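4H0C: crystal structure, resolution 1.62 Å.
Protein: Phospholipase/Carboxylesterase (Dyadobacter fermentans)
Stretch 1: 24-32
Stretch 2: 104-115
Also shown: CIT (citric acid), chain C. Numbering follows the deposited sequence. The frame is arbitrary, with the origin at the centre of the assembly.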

# COMPACT_ATOMS: atom_id res chain seq x y z
N ALA A 24 -2.27 1.85 -14.11
CA ALA A 24 -2.81 0.77 -13.31
C ALA A 24 -2.69 1.12 -11.87
O ALA A 24 -1.86 1.95 -11.50
CB ALA A 24 -2.05 -0.53 -13.58
N VAL A 25 -3.53 0.49 -11.06
CA VAL A 25 -3.43 0.70 -9.61
C VAL A 25 -3.54 -0.65 -8.91
O VAL A 25 -4.42 -1.46 -9.25
CB VAL A 25 -4.49 1.69 -9.06
CG1 VAL A 25 -5.92 1.20 -9.29
CG2 VAL A 25 -4.25 1.92 -7.56
N VAL A 26 -2.62 -0.90 -7.99
CA VAL A 26 -2.63 -2.07 -7.14
C VAL A 26 -3.29 -1.66 -5.82
O VAL A 26 -2.78 -0.77 -5.14
CB VAL A 26 -1.18 -2.57 -6.87
CG1 VAL A 26 -1.23 -3.76 -5.92
CG2 VAL A 26 -0.48 -2.90 -8.18
N MSE A 27 -4.43 -2.27 -5.49
CA MSE A 27 -5.21 -1.90 -4.30
C MSE A 27 -5.13 -3.03 -3.28
O MSE A 27 -5.41 -4.17 -3.60
CB MSE A 27 -6.66 -1.58 -4.68
CG MSE A 27 -6.74 -0.56 -5.82
SE MSE A 27 -8.54 -0.01 -6.15
CE MSE A 27 -8.83 1.10 -4.58
N LEU A 28 -4.77 -2.69 -2.04
CA LEU A 28 -4.50 -3.67 -1.00
C LEU A 28 -5.45 -3.46 0.16
O LEU A 28 -5.42 -2.41 0.82
CB LEU A 28 -3.02 -3.63 -0.57
CG LEU A 28 -2.00 -3.86 -1.71
CD1 LEU A 28 -0.57 -3.64 -1.24
CD2 LEU A 28 -2.12 -5.26 -2.30
N HIS A 29 -6.30 -4.46 0.40
CA HIS A 29 -7.29 -4.44 1.45
C HIS A 29 -6.69 -4.58 2.83
O HIS A 29 -5.52 -5.01 3.01
CB HIS A 29 -8.36 -5.52 1.23
CG HIS A 29 -7.86 -6.95 1.41
ND1 HIS A 29 -7.63 -7.52 2.63
CD2 HIS A 29 -7.62 -7.95 0.46
CE1 HIS A 29 -7.24 -8.82 2.46
NE2 HIS A 29 -7.22 -9.07 1.13
N GLY A 30 -7.50 -4.25 3.82
CA GLY A 30 -7.09 -4.34 5.21
C GLY A 30 -7.36 -5.68 5.88
O GLY A 30 -7.84 -6.63 5.25
N ARG A 31 -7.04 -5.75 7.17
CA ARG A 31 -7.19 -7.00 7.95
C ARG A 31 -8.66 -7.41 8.02
O ARG A 31 -9.52 -6.60 8.42
CB ARG A 31 -6.61 -6.84 9.35
CG ARG A 31 -6.45 -8.16 10.11
CD ARG A 31 -6.00 -7.91 11.55
NE ARG A 31 -4.71 -7.19 11.55
CZ ARG A 31 -3.51 -7.78 11.50
NH1 ARG A 31 -3.41 -9.10 11.48
NH2 ARG A 31 -2.41 -7.04 11.47
N GLY A 32 -8.93 -8.66 7.67
CA GLY A 32 -10.31 -9.17 7.64
C GLY A 32 -11.10 -8.71 6.43
O GLY A 32 -12.31 -8.97 6.34
N PHE A 104 -0.26 2.70 -6.28
CA PHE A 104 -0.60 1.77 -5.19
C PHE A 104 -1.52 2.47 -4.20
O PHE A 104 -1.34 3.66 -3.90
CB PHE A 104 0.65 1.31 -4.41
CG PHE A 104 1.64 0.54 -5.25
CD1 PHE A 104 2.48 1.21 -6.14
CD2 PHE A 104 1.73 -0.84 -5.14
CE1 PHE A 104 3.39 0.50 -6.91
CE2 PHE A 104 2.66 -1.55 -5.91
CZ PHE A 104 3.48 -0.88 -6.81
N ALA A 105 -2.51 1.73 -3.69
CA ALA A 105 -3.42 2.29 -2.69
C ALA A 105 -3.76 1.23 -1.67
O ALA A 105 -4.14 0.11 -2.03
CB ALA A 105 -4.68 2.84 -3.35
N GLY A 106 -3.62 1.54 -0.39
CA GLY A 106 -3.88 0.56 0.66
C GLY A 106 -4.49 1.25 1.85
O GLY A 106 -4.25 2.45 2.06
N PHE A 107 -5.27 0.50 2.64
CA PHE A 107 -5.78 1.01 3.92
C PHE A 107 -5.31 0.11 5.02
O PHE A 107 -5.42 -1.11 4.91
CB PHE A 107 -7.33 1.05 3.94
CG PHE A 107 -7.91 1.38 5.28
CD1 PHE A 107 -7.67 2.62 5.88
CD2 PHE A 107 -8.68 0.44 5.97
CE1 PHE A 107 -8.19 2.93 7.13
CE2 PHE A 107 -9.22 0.75 7.22
CZ PHE A 107 -8.97 2.00 7.80
N SER A 108 -4.84 0.72 6.11
CA SER A 108 -4.52 -0.01 7.35
C SER A 108 -3.49 -1.13 7.08
O SER A 108 -2.40 -0.83 6.60
CB SER A 108 -5.81 -0.47 8.06
OG SER A 108 -5.58 -0.77 9.43
N GLN A 109 -3.82 -2.39 7.34
CA GLN A 109 -2.90 -3.50 7.05
C GLN A 109 -2.40 -3.45 5.62
O GLN A 109 -1.22 -3.72 5.38
CB GLN A 109 -3.55 -4.86 7.36
CG GLN A 109 -2.57 -6.02 7.35
CD GLN A 109 -3.28 -7.37 7.43
OE1 GLN A 109 -4.19 -7.64 6.65
NE2 GLN A 109 -2.85 -8.23 8.37
N GLY A 110 -3.29 -3.11 4.68
CA GLY A 110 -2.93 -2.91 3.27
C GLY A 110 -2.04 -1.71 3.00
O GLY A 110 -1.22 -1.75 2.07
N ALA A 111 -2.18 -0.65 3.81
CA ALA A 111 -1.28 0.53 3.68
C ALA A 111 0.13 0.16 4.15
O ALA A 111 1.11 0.54 3.53
CB ALA A 111 -1.82 1.70 4.49
N CYS A 112 0.23 -0.60 5.24
CA CYS A 112 1.53 -1.07 5.72
C CYS A 112 2.21 -1.94 4.66
O CYS A 112 3.39 -1.77 4.39
CB CYS A 112 1.37 -1.87 7.01
SG CYS A 112 0.68 -0.87 8.33
N LEU A 113 1.45 -2.87 4.09
CA LEU A 113 1.98 -3.73 3.04
C LEU A 113 2.39 -2.90 1.80
O LEU A 113 3.43 -3.18 1.18
CB LEU A 113 0.96 -4.79 2.66
CG LEU A 113 1.44 -5.79 1.59
CD1 LEU A 113 2.72 -6.54 1.99
CD2 LEU A 113 0.31 -6.77 1.28
N THR A 114 1.58 -1.89 1.47
CA THR A 114 1.88 -1.00 0.36
C THR A 114 3.24 -0.32 0.58
O THR A 114 4.07 -0.30 -0.33
CB THR A 114 0.80 0.10 0.20
OG1 THR A 114 -0.42 -0.49 -0.27
CG2 THR A 114 1.27 1.20 -0.78
N LEU A 115 3.43 0.26 1.77
CA LEU A 115 4.67 0.99 2.08
C LEU A 115 5.85 0.02 2.10
O LEU A 115 6.92 0.33 1.57
CB LEU A 115 4.56 1.70 3.41
CG LEU A 115 3.62 2.91 3.37
CD1 LEU A 115 3.45 3.41 4.78
CD2 LEU A 115 4.16 4.03 2.46
C1 CIT C . -4.42 -3.70 11.91
O1 CIT C . -4.20 -4.77 12.50
O2 CIT C . -5.31 -3.60 11.04
C2 CIT C . -3.58 -2.50 12.27
C3 CIT C . -2.40 -2.35 11.29
O7 CIT C . -2.89 -2.29 9.95
C4 CIT C . -1.61 -1.07 11.56
C5 CIT C . -2.21 0.10 10.81
O3 CIT C . -1.62 0.55 9.79
O4 CIT C . -3.28 0.59 11.25
C6 CIT C . -1.46 -3.54 11.34
O5 CIT C . -1.20 -4.12 10.26
O6 CIT C . -0.97 -3.86 12.44
O HOH W 1 -6.28 -3.54 8.75

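Two parallel strands, 24-28 and 104-107, lie edge to edge with their axes 4.7 Å apart, and the helix that follows the second strand packs back over the first. Backbone bonds zip the strands together: Ala-105 N donates to Val-26 O (2.9 Å), Leu-28 N to Ala-105 O (2.9 Å), and Phe-107 N, more weakly, to Leu-28 O (3.4 Å). Side chains alternate between the faces of the sheet. On the face of Met-27 and Ala-105, the small Ala-105 methyl lies near Val-25, CB to CG2 at 4.3 Å. On the other face, Val-26 sets its CB 3.8 Å from CD2 of the Phe-104 ring, a buried apolar contact.

The deepest fit is at Leu-28, the residue most covered by the other stretch. The m,t side chain of Leu-28 reaches the helix, its CD1 lying 4.1 Å from Leu-113 CG and 3.3 Å from Thr-114 OG1. That hydroxyl is not left bare, since Thr-114 OG1 donates to Gly-110 O (2.8 Å) within the helix. Gly-110 makes the close approach possible. A CB on Gly-110 would run into Leu-28 O and His-29 O; without one, Gly-110 CA comes within 3.5 Å of Leu-28 O and 3.3 Å of His-29 O. Within the second stretch, a CB on Gly-106 would strike Gly-110 O, so the bare CA of Gly-106 leaves room for Gly-110 O at the start of the helix.

Beyond the strand, His-29 points away from the second stretch and steadies its own loop, ND1 donating to Gly-30 O (2.8 Å). Gln-109 extends toward this loop and lays NE2 over one face of the Arg-31 guanidinium, 3.2 Å from CZ. At the guanidinium edge, Arg-31 NE donates to citrate O1 (2.6 Å). Water 1 bridges the stretches, accepting from Arg-31 N (2.8 Å) and Gln-109 N (3.1 Å).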